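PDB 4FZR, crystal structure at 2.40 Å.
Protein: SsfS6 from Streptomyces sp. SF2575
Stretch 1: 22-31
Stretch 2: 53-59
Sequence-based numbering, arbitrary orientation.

Stretch 1 22-31: AGCSEGFVMP
Stretch 2 (53-59) NMGPTVT

The contact turns on a selenium atom: Met54, a selenomethionine, lays its SE against the backbone of the other stretch, 3.3 Å from Ser25 C and 3.4 Å from Glu26 N. Its CA-to-CB bond points toward stretch 1, and chi1 -73° (m), chi2 -64° (m) and chi3 94° fold the long, flexible chain so that CE lies 3.6 Å from Cys24 O and CG 3.7 Å from Gly23 O. Val29 (t), also directed toward its partner, places CG2 3.6 Å from Met54 SE and CG1 3.9 Å from Val58 CG2, a compact branched side chain filling a buried apolar site.

Stretch 1 is a loop that bends at Cys24 (phi/psi -123/4), is extended at Ser25 (-131/157), then turns into a weakly bonded helix at about 26-29, with Val29 N bonded to Glu26 O (3.1 Å). Stretch 2 passes from a 3-10 segment at 53-54 into a helix. The register pairs CA atoms of Cys24 with Met54 (6.2 Å), Glu26 with Thr57 (6.9 Å) and Val29 with Val58 (7.5 Å), so both chains advance in the same sense.

One hydrogen bond crosses: Asn53 (chi1 60°, chi2 -67°) donates from ND2 to Cys24 O at 3.2 Å (N-H...O angle 150°). Thr57 (m) points its CA-to-CB bond toward stretch 1; its small branched side chain sets OG1 3.2 Å from Glu26 CG (chi1 -95°, chi2 166°, chi3 52°) and methyl CG2 3.8 Å from CG of selenomethionine Met30 (m, t, m). Together the stretches bury 335 Å².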

# COMPACT_ATOMS: atom_id res chain seq x y z
N ALA A 22 5.28 5.86 -14.06
CA ALA A 22 6.24 4.77 -13.85
C ALA A 22 6.58 4.03 -15.14
O ALA A 22 6.09 4.37 -16.22
CB ALA A 22 5.70 3.80 -12.80
N GLY A 23 7.42 3.00 -15.01
CA GLY A 23 7.97 2.30 -16.16
C GLY A 23 7.16 1.11 -16.65
O GLY A 23 5.93 1.08 -16.54
N CYS A 24 7.86 0.12 -17.21
CA CYS A 24 7.20 -1.05 -17.79
C CYS A 24 7.69 -2.36 -17.18
O CYS A 24 7.29 -3.44 -17.61
CB CYS A 24 7.40 -1.07 -19.31
SG CYS A 24 9.12 -1.29 -19.84
N SER A 25 8.56 -2.27 -16.17
CA SER A 25 9.00 -3.45 -15.44
C SER A 25 8.89 -3.22 -13.94
O SER A 25 8.90 -2.08 -13.47
CB SER A 25 10.43 -3.82 -15.82
OG SER A 25 11.30 -2.72 -15.67
N GLU A 26 8.80 -4.31 -13.19
CA GLU A 26 8.54 -4.24 -11.75
C GLU A 26 9.63 -3.50 -10.98
O GLU A 26 9.34 -2.81 -10.00
CB GLU A 26 8.36 -5.65 -11.18
CG GLU A 26 6.91 -6.08 -11.09
CD GLU A 26 6.76 -7.56 -10.85
OE1 GLU A 26 7.38 -8.08 -9.90
OE2 GLU A 26 6.01 -8.21 -11.61
N GLY A 27 10.88 -3.65 -11.41
CA GLY A 27 11.99 -3.03 -10.72
C GLY A 27 11.99 -1.52 -10.84
O GLY A 27 12.68 -0.84 -10.08
N PHE A 28 11.21 -1.00 -11.78
CA PHE A 28 11.12 0.44 -11.99
C PHE A 28 9.83 1.01 -11.42
O PHE A 28 9.65 2.23 -11.35
CB PHE A 28 11.23 0.76 -13.48
CG PHE A 28 12.53 0.32 -14.10
CD1 PHE A 28 13.70 0.26 -13.35
CD2 PHE A 28 12.58 -0.04 -15.44
CE1 PHE A 28 14.90 -0.14 -13.93
CE2 PHE A 28 13.77 -0.45 -16.02
CZ PHE A 28 14.93 -0.50 -15.26
N VAL A 29 8.91 0.13 -11.01
CA VAL A 29 7.63 0.57 -10.48
C VAL A 29 7.60 0.47 -8.96
O VAL A 29 7.25 1.42 -8.27
CB VAL A 29 6.48 -0.26 -11.08
CG1 VAL A 29 5.16 0.11 -10.42
CG2 VAL A 29 6.40 -0.05 -12.58
N MSE A 30 7.99 -0.69 -8.45
CA MSE A 30 7.90 -0.98 -7.02
C MSE A 30 8.62 0.02 -6.12
O MSE A 30 8.15 0.33 -5.03
CB MSE A 30 8.42 -2.39 -6.74
CG MSE A 30 7.49 -3.50 -7.23
SE MSE A 30 8.16 -5.29 -6.82
CE MSE A 30 9.94 -5.14 -7.61
N PRO A 31 9.79 0.53 -6.57
CA PRO A 31 10.52 1.46 -5.69
C PRO A 31 9.81 2.80 -5.49
O PRO A 31 10.20 3.55 -4.60
CB PRO A 31 11.86 1.65 -6.42
CG PRO A 31 11.96 0.49 -7.35
CD PRO A 31 10.56 0.19 -7.77
N ASN A 53 0.85 -3.89 -18.47
CA ASN A 53 1.35 -5.09 -17.79
C ASN A 53 1.84 -4.83 -16.37
O ASN A 53 2.13 -5.76 -15.62
CB ASN A 53 2.44 -5.77 -18.62
CG ASN A 53 3.64 -4.87 -18.87
OD1 ASN A 53 3.55 -3.86 -19.57
ND2 ASN A 53 4.79 -5.24 -18.31
N MSE A 54 1.94 -3.56 -15.99
CA MSE A 54 2.30 -3.20 -14.62
C MSE A 54 1.07 -3.05 -13.72
O MSE A 54 1.19 -2.88 -12.51
CB MSE A 54 3.13 -1.91 -14.62
CG MSE A 54 4.56 -2.09 -15.14
SE MSE A 54 5.63 -3.27 -14.02
CE MSE A 54 5.35 -4.97 -14.95
N GLY A 55 -0.12 -3.14 -14.32
CA GLY A 55 -1.37 -2.99 -13.59
C GLY A 55 -1.43 -3.76 -12.28
O GLY A 55 -1.67 -3.17 -11.23
N PRO A 56 -1.22 -5.08 -12.34
CA PRO A 56 -1.28 -5.95 -11.16
C PRO A 56 -0.24 -5.59 -10.08
O PRO A 56 -0.51 -5.76 -8.89
CB PRO A 56 -0.98 -7.34 -11.72
CG PRO A 56 -1.34 -7.26 -13.16
CD PRO A 56 -1.02 -5.86 -13.58
N THR A 57 0.92 -5.12 -10.50
CA THR A 57 1.97 -4.72 -9.56
C THR A 57 1.53 -3.46 -8.81
O THR A 57 1.73 -3.35 -7.60
CB THR A 57 3.31 -4.43 -10.28
OG1 THR A 57 3.79 -5.63 -10.91
CG2 THR A 57 4.36 -3.93 -9.30
N VAL A 58 0.93 -2.53 -9.53
CA VAL A 58 0.50 -1.26 -8.95
C VAL A 58 -0.67 -1.48 -7.98
O VAL A 58 -0.65 -0.99 -6.86
CB VAL A 58 0.10 -0.25 -10.04
CG1 VAL A 58 -0.55 0.99 -9.42
CG2 VAL A 58 1.32 0.11 -10.90
N THR A 59 -1.67 -2.24 -8.42
CA THR A 59 -2.84 -2.47 -7.58
C THR A 59 -2.50 -3.43 -6.45
O THR A 59 -3.09 -3.37 -5.37
CB THR A 59 -4.02 -3.02 -8.40
OG1 THR A 59 -3.75 -4.36 -8.82
CG2 THR A 59 -4.25 -2.15 -9.60